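Local coordinates for motility hub protein FimV (Pseudomonas aeruginosa, PDB 4MBQ), which acts in the bacterial inner membrane, regulating cyclic AMP levels through activation of adenylate cyclase CyaB and supporting type IV pilus assembly and twitching motility, at residues D16-K21 and D50-E55; D39-V44 and E58-L63. One frame throughout, in Å; residues are numbered along the deposited sequence.

Contact 1: D16-K21 and D50-E55; sequences DEAATK and DSQQAE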
loop_
_atom_site.group_PDB
_atom_site.type_symbol
_atom_site.label_atom_id
_atom_site.label_comp_id
_atom_site.label_asym_id
_atom_site.label_seq_id
_atom_site.Cartn_x
_atom_site.Cartn_y
_atom_site.Cartn_z
ATOM N N ASP B 16 -14.130 -2.921 -7.348
ATOM C CA ASP B 16 -13.638 -2.197 -6.184
ATOM C C ASP B 16 -12.375 -2.857 -5.644
ATOM O O ASP B 16 -11.454 -2.177 -5.192
ATOM C CB ASP B 16 -14.710 -2.134 -5.095
ATOM N N GLU B 17 -12.333 -4.186 -5.694
ATOM C CA GLU B 17 -11.160 -4.915 -5.232
ATOM C C GLU B 17 -10.030 -4.810 -6.253
ATOM O O GLU B 17 -8.854 -4.803 -5.891
ATOM C CB GLU B 17 -11.496 -6.382 -4.935
ATOM C CG GLU B 17 -11.797 -7.232 -6.159
ATOM N N ALA B 18 -10.398 -4.713 -7.527
ATOM C CA ALA B 18 -9.419 -4.573 -8.597
ATOM C C ALA B 18 -8.778 -3.190 -8.558
ATOM O O ALA B 18 -7.588 -3.036 -8.839
ATOM C CB ALA B 18 -10.072 -4.817 -9.945
ATOM N N ALA B 19 -9.577 -2.186 -8.214
ATOM C CA ALA B 19 -9.082 -0.821 -8.081
ATOM C C ALA B 19 -8.077 -0.724 -6.937
ATOM O O ALA B 19 -7.041 -0.069 -7.061
ATOM C CB ALA B 19 -10.236 0.143 -7.863
ATOM N N THR B 20 -8.389 -1.384 -5.827
ATOM C CA THR B 20 -7.495 -1.422 -4.675
ATOM C C THR B 20 -6.188 -2.120 -5.025
ATOM O O THR B 20 -5.105 -1.659 -4.663
ATOM C CB THR B 20 -8.139 -2.154 -3.483
ATOM O OG1 THR B 20 -9.375 -1.518 -3.137
ATOM C CG2 THR B 20 -7.207 -2.133 -2.279
ATOM N N LYS B 21 -6.296 -3.237 -5.737
ATOM C CA LYS B 21 -5.120 -4.007 -6.115
ATOM C C LYS B 21 -4.238 -3.250 -7.103
ATOM O O LYS B 21 -3.019 -3.398 -7.091
ATOM C CB LYS B 21 -5.527 -5.381 -6.662
ATOM C CG LYS B 21 -6.052 -6.319 -5.581
ATOM C CD LYS B 21 -6.539 -7.644 -6.146
ATOM C CE LYS B 21 -7.004 -8.565 -5.021
ATOM N NZ LYS B 21 -7.547 -9.852 -5.525
ATOM N N ASP B 50 -12.803 -3.760 -18.043
ATOM C CA ASP B 50 -11.965 -3.518 -19.213
ATOM C C ASP B 50 -10.932 -2.416 -18.974
ATOM O O ASP B 50 -9.782 -2.535 -19.391
ATOM C CB ASP B 50 -12.826 -3.198 -20.438
ATOM C CG ASP B 50 -13.570 -4.415 -20.961
ATOM O OD1 ASP B 50 -13.572 -5.457 -20.271
ATOM O OD2 ASP B 50 -14.158 -4.330 -22.060
ATOM N N SER B 51 -11.344 -1.353 -18.291
ATOM C CA SER B 51 -10.446 -0.239 -17.996
ATOM C C SER B 51 -9.328 -0.656 -17.046
ATOM O O SER B 51 -8.158 -0.333 -17.262
ATOM C CB SER B 51 -11.229 0.931 -17.397
ATOM O OG SER B 51 -12.266 1.346 -18.268
ATOM N N GLN B 52 -9.697 -1.377 -15.993
ATOM C CA GLN B 52 -8.735 -1.847 -15.005
ATOM C C GLN B 52 -7.761 -2.849 -15.612
ATOM O O GLN B 52 -6.557 -2.792 -15.351
ATOM C CB GLN B 52 -9.463 -2.458 -13.807
ATOM C CG GLN B 52 -10.275 -1.444 -13.017
ATOM C CD GLN B 52 -11.223 -2.091 -12.030
ATOM O OE1 GLN B 52 -11.737 -3.184 -12.271
ATOM N NE2 GLN B 52 -11.459 -1.420 -10.911
ATOM N N GLN B 53 -8.289 -3.768 -16.420
ATOM C CA GLN B 53 -7.458 -4.720 -17.148
ATOM C C GLN B 53 -6.467 -3.985 -18.037
ATOM O O GLN B 53 -5.288 -4.336 -18.091
ATOM C CB GLN B 53 -8.320 -5.645 -18.012
ATOM C CG GLN B 53 -9.057 -6.731 -17.246
ATOM C CD GLN B 53 -9.859 -7.636 -18.164
ATOM O OE1 GLN B 53 -10.835 -7.207 -18.779
ATOM N NE2 GLN B 53 -9.444 -8.892 -18.267
ATOM N N ALA B 54 -6.954 -2.963 -18.734
ATOM C CA ALA B 54 -6.115 -2.182 -19.633
ATOM C C ALA B 54 -4.966 -1.525 -18.876
ATOM O O ALA B 54 -3.829 -1.503 -19.354
ATOM C CB ALA B 54 -6.945 -1.135 -20.365
ATOM N N GLU B 55 -5.264 -1.004 -17.690
ATOM C CA GLU B 55 -4.243 -0.389 -16.852
ATOM C C GLU B 55 -3.222 -1.411 -16.364
ATOM O O GLU B 55 -2.023 -1.126 -16.305
ATOM C CB GLU B 55 -4.881 0.331 -15.660
ATOM C CG GLU B 55 -3.897 0.773 -14.576
ATOM C CD GLU B 55 -3.024 1.956 -14.984
ATOM O OE1 GLU B 55 -2.945 2.275 -16.189
ATOM O OE2 GLU B 55 -2.413 2.574 -14.087
#

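Contact 2: D39-V44 and E58-L63; sequences DILDEV and ELLERL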
loop_
_atom_site.group_PDB
_atom_site.type_symbol
_atom_site.label_atom_id
_atom_site.label_comp_id
_atom_site.label_asym_id
_atom_site.label_seq_id
_atom_site.Cartn_x
_atom_site.Cartn_y
_atom_site.Cartn_z
ATOM N N ASP B 39 2.493 -10.271 -9.454
ATOM C CA ASP B 39 1.564 -11.199 -8.815
ATOM C C ASP B 39 0.210 -10.540 -8.566
ATOM O O ASP B 39 -0.838 -11.148 -8.785
ATOM C CB ASP B 39 2.144 -11.724 -7.499
ATOM C CG ASP B 39 3.430 -12.503 -7.696
ATOM O OD1 ASP B 39 3.771 -12.805 -8.859
ATOM O OD2 ASP B 39 4.095 -12.823 -6.687
ATOM N N ILE B 40 0.240 -9.290 -8.117
ATOM C CA ILE B 40 -0.980 -8.534 -7.857
ATOM C C ILE B 40 -1.713 -8.187 -9.148
ATOM O O ILE B 40 -2.939 -8.284 -9.222
ATOM C CB ILE B 40 -0.681 -7.236 -7.085
ATOM C CG1 ILE B 40 -0.196 -7.558 -5.674
ATOM C CG2 ILE B 40 -1.914 -6.355 -7.014
ATOM C CD1 ILE B 40 -0.145 -6.348 -4.770
ATOM N N LEU B 41 -0.956 -7.779 -10.163
ATOM C CA LEU B 41 -1.535 -7.412 -11.452
ATOM C C LEU B 41 -2.170 -8.606 -12.163
ATOM O O LEU B 41 -3.119 -8.443 -12.932
ATOM C CB LEU B 41 -0.485 -6.747 -12.345
ATOM C CG LEU B 41 -0.079 -5.338 -11.905
ATOM C CD1 LEU B 41 1.130 -4.841 -12.684
ATOM C CD2 LEU B 41 -1.250 -4.379 -12.058
ATOM N N ASP B 42 -1.646 -9.803 -11.905
ATOM C CA ASP B 42 -2.221 -11.025 -12.466
ATOM C C ASP B 42 -3.655 -11.177 -11.978
ATOM O O ASP B 42 -4.525 -11.651 -12.706
ATOM C CB ASP B 42 -1.392 -12.248 -12.059
ATOM C CG ASP B 42 -1.895 -13.534 -12.691
ATOM O OD1 ASP B 42 -2.381 -13.485 -13.841
ATOM O OD2 ASP B 42 -1.802 -14.595 -12.040
ATOM N N GLU B 43 -3.894 -10.752 -10.742
ATOM C CA GLU B 43 -5.221 -10.828 -10.146
ATOM C C GLU B 43 -6.149 -9.767 -10.735
ATOM O O GLU B 43 -7.333 -10.019 -10.952
ATOM C CB GLU B 43 -5.121 -10.691 -8.627
ATOM C CG GLU B 43 -4.183 -11.712 -7.996
ATOM C CD GLU B 43 -4.089 -11.583 -6.488
ATOM O OE1 GLU B 43 -4.666 -10.626 -5.932
ATOM O OE2 GLU B 43 -3.439 -12.445 -5.861
ATOM N N VAL B 44 -5.604 -8.584 -11.005
ATOM C CA VAL B 44 -6.377 -7.514 -11.630
ATOM C C VAL B 44 -6.873 -7.930 -13.020
ATOM O O VAL B 44 -8.022 -7.670 -13.386
ATOM C CB VAL B 44 -5.556 -6.210 -11.729
ATOM C CG1 VAL B 44 -6.342 -5.136 -12.467
ATOM C CG2 VAL B 44 -5.164 -5.730 -10.343
ATOM N N GLU B 58 -0.926 -2.149 -19.153
ATOM C CA GLU B 58 -0.021 -1.017 -19.329
ATOM C C GLU B 58 1.098 -1.061 -18.295
ATOM O O GLU B 58 2.268 -0.871 -18.626
ATOM C CB GLU B 58 -0.783 0.307 -19.221
ATOM N N LEU B 59 0.732 -1.318 -17.044
ATOM C CA LEU B 59 1.712 -1.405 -15.965
ATOM C C LEU B 59 2.685 -2.562 -16.177
ATOM O O LEU B 59 3.890 -2.415 -15.961
ATOM C CB LEU B 59 1.014 -1.539 -14.611
ATOM C CG LEU B 59 0.335 -0.265 -14.104
ATOM C CD1 LEU B 59 -0.362 -0.507 -12.772
ATOM C CD2 LEU B 59 1.352 0.862 -13.986
ATOM N N LEU B 60 2.159 -3.705 -16.610
ATOM C CA LEU B 60 2.985 -4.883 -16.857
ATOM C C LEU B 60 3.998 -4.650 -17.972
ATOM O O LEU B 60 5.160 -5.044 -17.865
ATOM C CB LEU B 60 2.114 -6.100 -17.187
ATOM C CG LEU B 60 1.389 -6.741 -16.003
ATOM C CD1 LEU B 60 0.248 -7.622 -16.485
ATOM C CD2 LEU B 60 2.373 -7.540 -15.164
ATOM N N GLU B 61 3.554 -4.007 -19.047
ATOM C CA GLU B 61 4.425 -3.763 -20.188
ATOM C C GLU B 61 5.503 -2.739 -19.851
ATOM O O GLU B 61 6.613 -2.808 -20.378
ATOM C CB GLU B 61 3.608 -3.338 -21.410
ATOM C CG GLU B 61 2.809 -4.495 -22.027
ATOM C CD GLU B 61 1.906 -4.058 -23.163
ATOM O OE1 GLU B 61 1.933 -2.864 -23.519
ATOM O OE2 GLU B 61 1.162 -4.908 -23.701
ATOM N N ARG B 62 5.178 -1.807 -18.964
ATOM C CA ARG B 62 6.160 -0.834 -18.492
ATOM C C ARG B 62 7.218 -1.514 -17.630
ATOM O O ARG B 62 8.387 -1.135 -17.657
ATOM C CB ARG B 62 5.485 0.290 -17.705
ATOM C CG ARG B 62 4.711 1.278 -18.561
ATOM N N LEU B 63 6.803 -2.524 -16.871
ATOM C CA LEU B 63 7.725 -3.267 -16.018
ATOM C C LEU B 63 8.568 -4.253 -16.824
ATOM O O LEU B 63 9.647 -4.665 -16.396
ATOM C CB LEU B 63 6.958 -4.003 -14.917
ATOM C CG LEU B 63 6.332 -3.125 -13.833
ATOM C CD1 LEU B 63 5.581 -3.974 -12.817
ATOM C CD2 LEU B 63 7.397 -2.264 -13.161
#

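Contact 1: D16-K21 and D50-E55
The side-chain amide of Gln52 turns one flat face to the first helix, and over that face lie the CB of Ala18 and the backbone N of Ala19; no other residue of the two segments covers the opposite face. The methyl of Ala18 sits over the carbonyl half, its CB 3.3 Å from OE1 of Gln52. At the nitrogen end of the amide the Ala19 CB comes within 3.6 Å of NE2 of Gln52. The Ala19 N stands 3.4 Å from NE2 of Gln52, but both are donors and no bond joins them. NE2 instead donates to Ala15 O, one residue before the segment, which anchors the amide group near the start of helix 15-30. Gln52 gets there as an almost straight arm: chi1 of -66° tucks CG next to the backbone N, and from there the chain runs straight out (chi2 167°).

The fragment is a three-helix tetratricopeptide-repeat piece of the cytoplasmic part of FimV, in which helices 15-30 and 34-47 form the antiparallel pair and helix 50-62 packs after them, roughly parallel to helix 15-30. Two alanines on one helix let a longer side chain from the other lie close, with CA atoms of Ala18 and Gln52 7.0 Å apart. On the far side of segment 16-21, Thr20 packs against Asp30 of the second subunit and Met31 of the third, both copies of this protein. Its OG1 bonds to Asp16 O at 3.0 Å, and the same carbonyl oxygen also accepts from Thr20 N.

Contact 2: D39-V44 and E58-L63
Leu41 drives one methyl into the shoulder between two consecutive leucines of the last helix: its CD1 is 3.8 Å from the CB of Leu59, and the same CD1 is equally near the CG of Leu60. This is the tight part of the contact, where a buried side chain meets two neighbours in different ways. Leu41 and Leu59 cross at about a right angle, with the other methyl of Leu41, CD2, 4.0 Å from CD1 of Leu59. Against Leu60 it runs antiparallel, each side chain sliding past the other, so that Leu60 CD2 reaches back to 4.1 Å from the CB of Leu41. In Leu41, chi1 of -71° and an extended chi2 (170°) carry CD1 across to helix 50-62, whereas CD2 only skirts that helix at Leu59.

Within the tetratricopeptide-repeat fold, segments 39-44 and 58-63 belong to successive antiparallel helices, and Leu41 also touches Ala25 of helix 15-30, so all three helices meet around it. The packing thins at Leu63, whose CD1 comes only to 4.5 Å from CD1 of Leu41. Leu60 lies at the margin, partly exposed, its flank covered by Arg38 and Leu45 of helix 34-47, and exposed Asp42 lies alongside without touching helix 50-62.

How the contacts relate
Helix 50-62 serves both contacts: its first turns meet helix 15-30 through an amide in contact 1, and its last turns meet helix 34-47 through leucines in contact 2, with centres 10 Å apart. The segments alternate along the chain, and between them the two contacts join helix 50-62 to each of the two helices before it. They also touch directly. Lys21 NZ makes a salt bridge to Glu43 OE1 at 3.0 Å. Lys21 CB packs 3.7 Å from Val44 CG2. The other methyl of that valine, CG1, is 3.7 Å from Gln52 O. Val44 is thus a shared apolar filler between all three helices of the repeat fragment.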